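Local coordinates for lipoprotein, putative (Bacillus anthracis, PDB 4O4A), which is of unknown function, a putative lipoprotein of a family not yet characterised that may bind lipid, at residues 46-52 against 72-78. Numbering follows the deposited sequence.
Sequences YNVPGAE and VTSTKNM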
# COMPACT_ATOMS: atom_id res chain seq x y z
N TYR B 46 33.42 3.89 -1.31
CA TYR B 46 34.87 3.96 -1.25
C TYR B 46 35.37 5.24 -0.61
O TYR B 46 34.61 6.17 -0.31
CB TYR B 46 35.43 3.88 -2.67
CG TYR B 46 35.20 2.55 -3.36
CD1 TYR B 46 33.98 2.27 -3.97
CD2 TYR B 46 36.20 1.59 -3.43
CE1 TYR B 46 33.77 1.06 -4.60
CE2 TYR B 46 36.00 0.38 -4.06
CZ TYR B 46 34.78 0.12 -4.65
OH TYR B 46 34.58 -1.07 -5.30
N ASN B 47 36.68 5.26 -0.38
CA ASN B 47 37.37 6.40 0.17
C ASN B 47 36.81 6.84 1.53
O ASN B 47 36.78 8.01 1.84
CB ASN B 47 37.31 7.56 -0.81
CG ASN B 47 38.32 8.63 -0.50
OD1 ASN B 47 39.43 8.34 -0.05
ND2 ASN B 47 37.94 9.87 -0.74
N VAL B 48 36.39 5.87 2.33
CA VAL B 48 35.88 6.15 3.67
C VAL B 48 37.04 5.98 4.64
O VAL B 48 37.50 4.86 4.88
CB VAL B 48 34.76 5.19 4.04
CG1 VAL B 48 34.25 5.47 5.45
CG2 VAL B 48 33.63 5.29 3.04
N PRO B 49 37.52 7.08 5.22
CA PRO B 49 38.66 6.97 6.13
C PRO B 49 38.31 6.23 7.41
O PRO B 49 37.22 6.41 7.95
CB PRO B 49 39.02 8.43 6.43
CG PRO B 49 37.73 9.17 6.26
CD PRO B 49 36.96 8.44 5.19
N GLY B 50 39.24 5.40 7.88
CA GLY B 50 39.02 4.61 9.09
C GLY B 50 38.51 3.23 8.73
O GLY B 50 38.68 2.28 9.49
N ALA B 51 37.88 3.11 7.56
CA ALA B 51 37.37 1.83 7.11
C ALA B 51 38.52 0.94 6.66
O ALA B 51 39.62 1.40 6.40
CB ALA B 51 36.39 2.02 5.97
N GLU B 52 38.24 -0.35 6.58
CA GLU B 52 39.25 -1.29 6.16
C GLU B 52 39.47 -1.17 4.67
O GLU B 52 38.59 -0.75 3.93
CB GLU B 52 38.85 -2.71 6.55
CG GLU B 52 38.70 -2.90 8.06
CD GLU B 52 39.98 -2.59 8.85
OE1 GLU B 52 41.07 -3.05 8.44
OE2 GLU B 52 39.88 -1.91 9.91
N VAL B 72 31.71 -0.83 3.14
CA VAL B 72 32.39 0.43 3.32
C VAL B 72 33.87 0.18 3.32
O VAL B 72 34.33 -0.72 4.00
CB VAL B 72 31.99 0.99 4.69
CG1 VAL B 72 32.77 2.24 5.02
CG2 VAL B 72 30.50 1.26 4.73
N THR B 73 34.64 0.94 2.55
CA THR B 73 36.08 0.73 2.51
C THR B 73 36.85 2.02 2.36
O THR B 73 36.34 3.01 1.84
CB THR B 73 36.52 -0.19 1.35
OG1 THR B 73 37.94 -0.39 1.39
CG2 THR B 73 36.13 0.41 0.01
N SER B 74 38.11 1.97 2.81
CA SER B 74 39.03 3.09 2.71
C SER B 74 39.80 3.04 1.40
O SER B 74 40.60 3.91 1.13
CB SER B 74 39.98 3.09 3.89
OG SER B 74 40.64 1.85 4.03
N THR B 75 39.59 2.00 0.58
CA THR B 75 40.24 1.93 -0.72
C THR B 75 39.78 3.16 -1.49
O THR B 75 38.60 3.44 -1.53
CB THR B 75 39.87 0.63 -1.45
OG1 THR B 75 40.38 -0.49 -0.71
CG2 THR B 75 40.44 0.62 -2.85
N LYS B 76 40.73 3.90 -2.07
CA LYS B 76 40.40 5.17 -2.75
C LYS B 76 39.26 5.10 -3.75
O LYS B 76 38.36 5.91 -3.70
CB LYS B 76 41.65 5.88 -3.33
CG LYS B 76 42.43 6.63 -2.24
CD LYS B 76 43.45 7.67 -2.70
CE LYS B 76 44.55 7.11 -3.60
NZ LYS B 76 45.51 8.17 -4.03
N ASN B 77 39.28 4.13 -4.64
CA ASN B 77 38.20 4.06 -5.62
C ASN B 77 38.05 2.66 -6.16
O ASN B 77 38.88 1.78 -5.88
CB ASN B 77 38.46 5.06 -6.75
CG ASN B 77 37.21 5.42 -7.54
OD1 ASN B 77 36.19 4.74 -7.46
ND2 ASN B 77 37.27 6.54 -8.24
N MSE B 78 36.99 2.46 -6.93
CA MSE B 78 36.75 1.21 -7.58
C MSE B 78 37.70 1.10 -8.74
O MSE B 78 38.28 2.08 -9.22
CB MSE B 78 35.30 1.09 -8.02
CG MSE B 78 34.98 1.96 -9.23
SE MSE B 78 33.13 2.60 -9.14
CE MSE B 78 33.40 4.54 -8.98
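Tyr46 lays its ring against the far end of 72-78, and from there the loop 46-52 bends around Thr73 and Ser74, gripping them from both sides. The backbone N of Met78 sits over the centre of one face of the Tyr46 ring, 3.6 Å above its plane, while Thr75 O lies at the edge, in plane. CB of Met78 touches CZ of Tyr46 at 3.5 Å, the two side chains crossing at about a right angle, and CG2 of Thr73 packs obliquely near CD2. Beside the ring, Asn47 N donates to Thr75 O and Val48 N to Thr73 O, the latter at 2.9 Å and nearly straight (166°). The pairing thus continues beyond the parallel strands 40-45 and 70-72, which both end here. A type II turn from Val48 to Ala51 then reverses the first loop, bringing Glu52 O to the other side of 72-78. Glu52 O takes two donors: Thr73 OG1, in the carbonyl plane on a lone pair, and Ser74 N, 3.0 Å from Glu52 O and well above that plane. With OG1 anti to the backbone N (chi1 -178°), Thr73 also accepts, through OG1, from Thr75 N at 3.0 Å, closing an ST turn. Ser74 OG, held between its own N and carbonyl carbon (chi1 54°), donates to Ala51 O. On the apolar side, CG1 of Val72 fits against CG1 of Val48 at 3.6 Å and against CB of Ala51; Tyr165 of helix 149-166 touches both valines. Packing is looser at the periphery, where the exposed Lys76 brings its CG only to 4.1 Å from Asn47 OD1, while Asn47 ND2 is bound to Glu118 O of strand 117-126, and the exposed side chain of Glu52 makes no contact with 72-78.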